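Local coordinates for protein CurD (Moorea producens 3L, PDB 5KP7) that probably acts as a hydroxymethylglutaryl-CoA synthase of the thiolase-like superfamily, and binds 4'-phosphopantetheine, at residues Q41-K46 against R383-M388. The protein carries 3 engineered substitutions. Numbering follows the deposited sequence.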
ATOM      1  N   GLN A  41      15.668  -1.131   7.930  1.00 28.34           N
ATOM      2  CA  GLN A  41      14.353  -1.545   8.386  1.00 28.44           C
ATOM      3  C   GLN A  41      14.347  -1.747   9.900  1.00 29.19           C
ATOM      4  O   GLN A  41      15.390  -1.956  10.495  1.00 29.69           O
ATOM      5  CB  GLN A  41      13.928  -2.821   7.657  1.00 29.41           C
ATOM      6  CG  GLN A  41      14.851  -4.026   7.805  1.00 30.96           C
ATOM      7  CD  GLN A  41      14.624  -4.867   9.063  1.00 32.99           C
ATOM      8  OE1 GLN A  41      13.633  -4.674   9.787  1.00 33.79           O
ATOM      9  NE2 GLN A  41      15.519  -5.797   9.329  1.00 34.67           N
ATOM     10  N   LEU A  42      13.159  -1.658  10.493  1.00 29.22           N
ATOM     11  CA  LEU A  42      12.927  -1.940  11.910  1.00 30.82           C
ATOM     12  C   LEU A  42      12.028  -3.157  12.033  1.00 32.04           C
ATOM     13  O   LEU A  42      10.921  -3.194  11.467  1.00 30.84           O
ATOM     14  CB  LEU A  42      12.213  -0.789  12.594  1.00 30.64           C
ATOM     15  CG  LEU A  42      11.923  -0.976  14.089  1.00 31.88           C
ATOM     16  CD1 LEU A  42      13.228  -1.003  14.865  1.00 32.98           C
ATOM     17  CD2 LEU A  42      11.010   0.140  14.565  1.00 31.80           C
ATOM     18  N   GLU A  43      12.480  -4.103  12.840  1.00 34.27           N
ATOM     19  CA  GLU A  43      11.706  -5.311  13.155  1.00 36.69           C
ATOM     20  C   GLU A  43      10.647  -4.938  14.174  1.00 36.27           C
ATOM     21  O   GLU A  43      10.965  -4.384  15.205  1.00 35.82           O
ATOM     22  CB  GLU A  43      12.647  -6.412  13.652  1.00 40.54           C
ATOM     23  CG  GLU A  43      13.513  -6.960  12.511  1.00 42.84           C
ATOM     24  CD  GLU A  43      14.754  -7.714  12.950  1.00 46.88           C
ATOM     25  OE1 GLU A  43      14.789  -8.275  14.063  1.00 51.22           O
ATOM     26  OE2 GLU A  43      15.719  -7.767  12.143  1.00 50.62           O
ATOM     27  N   LEU A  44       9.382  -5.184  13.857  1.00 36.37           N
ATOM     28  CA  LEU A  44       8.307  -4.679  14.708  1.00 38.05           C
ATOM     29  C   LEU A  44       8.259  -5.333  16.092  1.00 39.61           C
ATOM     30  O   LEU A  44       7.811  -4.695  17.025  1.00 39.54           O
ATOM     31  CB  LEU A  44       6.960  -4.730  14.000  1.00 38.89           C
ATOM     32  CG  LEU A  44       6.919  -3.740  12.830  1.00 39.19           C
ATOM     33  CD1 LEU A  44       5.646  -3.978  12.058  1.00 40.48           C
ATOM     34  CD2 LEU A  44       7.046  -2.284  13.271  1.00 39.08           C
ATOM     35  N   ARG A  45       8.778  -6.555  16.228  1.00 41.24           N
ATOM     36  CA  ARG A  45       8.983  -7.185  17.568  1.00 43.73           C
ATOM     37  C   ARG A  45       9.803  -6.295  18.506  1.00 43.73           C
ATOM     38  O   ARG A  45       9.542  -6.237  19.703  1.00 44.52           O
ATOM     39  CB  ARG A  45       9.676  -8.542  17.442  1.00 45.81           C
ATOM     40  CG  ARG A  45       8.850  -9.608  16.712  1.00 47.33           C
ATOM     41  CD  ARG A  45       9.291 -11.008  17.086  1.00 50.06           C
ATOM     42  NE  ARG A  45       8.434 -12.090  16.586  1.00 51.25           N
ATOM     43  CZ  ARG A  45       8.758 -13.392  16.657  1.00 53.45           C
ATOM     44  NH1 ARG A  45       9.919 -13.777  17.176  1.00 54.56           N
ATOM     45  NH2 ARG A  45       7.926 -14.323  16.192  1.00 54.05           N
ATOM     46  N   LYS A  46      10.788  -5.588  17.968  1.00 42.45           N
ATOM     47  CA  LYS A  46      11.564  -4.624  18.763  1.00 43.13           C
ATOM     48  C   LYS A  46      10.722  -3.439  19.247  1.00 43.22           C
ATOM     49  O   LYS A  46      10.879  -3.009  20.393  1.00 44.23           O
ATOM     50  CB  LYS A  46      12.786  -4.121  17.990  1.00 42.34           C
ATOM     51  CG  LYS A  46      13.773  -5.217  17.648  1.00 43.47           C
ATOM     52  CD  LYS A  46      15.023  -4.664  16.996  1.00 43.49           C
ATOM     53  CE  LYS A  46      15.736  -5.769  16.250  1.00 44.59           C
ATOM     54  NZ  LYS A  46      17.040  -5.312  15.739  1.00 45.71           N
ATOM     55  N   ARG A 383      19.176  -5.260   3.749  1.00 30.83           N
ATOM     56  CA  ARG A 383      19.033  -3.973   4.427  1.00 29.67           C
ATOM     57  C   ARG A 383      19.581  -4.023   5.853  1.00 30.52           C
ATOM     58  O   ARG A 383      19.610  -5.097   6.501  1.00 30.66           O
ATOM     59  CB  ARG A 383      17.550  -3.558   4.471  1.00 28.24           C
ATOM     60  CG  ARG A 383      16.952  -3.376   3.077  1.00 27.12           C
ATOM     61  CD  ARG A 383      15.448  -3.139   3.100  1.00 26.17           C
ATOM     62  NE  ARG A 383      14.789  -4.293   3.706  1.00 26.07           N
ATOM     63  CZ  ARG A 383      13.530  -4.316   4.138  1.00 25.63           C
ATOM     64  NH1 ARG A 383      12.750  -3.251   3.980  1.00 24.71           N
ATOM     65  NH2 ARG A 383      13.073  -5.415   4.752  1.00 25.87           N
ATOM     66  N   TYR A 384      19.951  -2.845   6.354  1.00 30.30           N
ATOM     67  CA  TYR A 384      20.427  -2.698   7.736  1.00 31.25           C
ATOM     68  C   TYR A 384      19.281  -2.884   8.711  1.00 30.98           C
ATOM     69  O   TYR A 384      18.211  -2.327   8.528  1.00 29.64           O
ATOM     70  CB  TYR A 384      21.030  -1.311   7.923  1.00 31.75           C
ATOM     71  CG  TYR A 384      21.769  -1.104   9.224  1.00 32.76           C
ATOM     72  CD1 TYR A 384      21.104  -0.603  10.340  1.00 32.71           C
ATOM     73  CD2 TYR A 384      23.124  -1.374   9.326  1.00 34.01           C
ATOM     74  CE1 TYR A 384      21.772  -0.387  11.533  1.00 34.06           C
ATOM     75  CE2 TYR A 384      23.801  -1.162  10.520  1.00 34.69           C
ATOM     76  CZ  TYR A 384      23.112  -0.670  11.618  1.00 34.58           C
ATOM     77  OH  TYR A 384      23.774  -0.449  12.828  1.00 36.24           O
ATOM     78  N   SER A 385      19.494  -3.713   9.729  1.00 32.09           N
ATOM     79  CA  SER A 385      18.456  -3.950  10.735  1.00 32.48           C
ATOM     80  C   SER A 385      18.671  -2.993  11.903  1.00 32.69           C
ATOM     81  O   SER A 385      19.630  -3.187  12.668  1.00 33.90           O
ATOM     82  CB  SER A 385      18.515  -5.398  11.238  1.00 33.80           C
ATOM     83  OG  SER A 385      17.439  -5.615  12.135  1.00 34.37           O
ATOM     84  N   LEU A 386      17.793  -2.001  12.058  1.00 32.40           N
ATOM     85  CA  LEU A 386      17.935  -0.970  13.098  1.00 32.94           C
ATOM     86  C   LEU A 386      17.653  -1.499  14.505  1.00 34.26           C
ATOM     87  O   LEU A 386      16.728  -2.272  14.696  1.00 33.33           O
ATOM     88  CB  LEU A 386      16.950   0.170  12.875  1.00 32.06           C
ATOM     89  CG  LEU A 386      17.132   0.998  11.599  1.00 31.04           C
ATOM     90  CD1 LEU A 386      15.898   1.837  11.354  1.00 30.16           C
ATOM     91  CD2 LEU A 386      18.368   1.881  11.698  1.00 31.52           C
ATOM     92  N   SER A 387      18.439  -1.042  15.476  1.00 36.23           N
ATOM     93  CA  SER A 387      18.067  -1.201  16.882  1.00 37.77           C
ATOM     94  C   SER A 387      17.007  -0.161  17.200  1.00 38.43           C
ATOM     95  O   SER A 387      16.800   0.830  16.464  1.00 35.64           O
ATOM     96  CB  SER A 387      19.266  -1.001  17.799  1.00 38.81           C
ATOM     97  OG  SER A 387      19.709   0.340  17.768  1.00 38.56           O
ATOM     98  N   MET A 388      16.333  -0.361  18.322  1.00 39.65           N
ATOM     99  CA  MET A 388      15.329   0.615  18.740  1.00 40.86           C
ATOM    100  C   MET A 388      15.988   1.973  19.091  1.00 40.46           C
ATOM    101  O   MET A 388      15.403   3.040  18.847  1.00 40.04           O
ATOM    102  CB  MET A 388      14.522   0.030  19.910  1.00 43.10           C
ATOM    103  CG  MET A 388      13.157   0.625  20.075  1.00 44.15           C
ATOM    104  SD  MET A 388      12.050   0.543  18.658  1.00 45.10           S
ATOM    105  CE  MET A 388      10.993   1.908  19.110  1.00 44.18           C
TER
HETATM  106  O   HOH W   1      17.395  -6.517   7.411  1.00 43.18           O
HETATM  107  O   HOH W   2      15.303  -4.167  13.397  1.00 34.25           O
HETATM  108  O   HOH W   3      18.556  -7.006  14.324  1.00 67.63           O
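Gln41 pairs in parallel with Ser385, joining strand 40-43 to the short edge strand 384-385 of a small three-stranded mixed sheet. Gln41 N donates to Tyr384 O (2.9 Å), and Gln41 O receives Leu386 N (2.9 Å) in a nearly straight bond. The side chain of Gln41 crosses that of Arg383 at about a right angle, its CB lying over the centre of one guanidinium face. Arg383 also hydrogen-bonds the backbone oxygens of Gly37, Gln317 and Leu380. A bend at chi2 (84°) brings the Gln41 amide beside Ser385, where NE2 reaches Glu43 OE2 weakly and, through a water, Arg383 O. Ser385 OG, anti to its own N (chi1 -176°), donates to Glu43 OE2 at 2.8 Å, coming from above the carboxylate plane. From the first turn of helix 44-50, the extended Lys46 chain runs out to Leu386, and NZ donates to Leu386 O at 3.2 Å from above the carbonyl plane; two waters each link NZ to Ser385 OG. Beyond, Leu42 CD2 meets Met388 SD at 4.2 Å. An alanine in place of Glu43 would probably leave Ser385 OG without its carboxylate acceptor and remove one weak hold on the Gln41 amide. Backbone pairing thus fixes the register, while a water-bridged polar cluster, with the Glu43 and Lys46 charges probably moderating each other, ties the strand-helix junction to residues 383-388, more than 330 residues later in the chain.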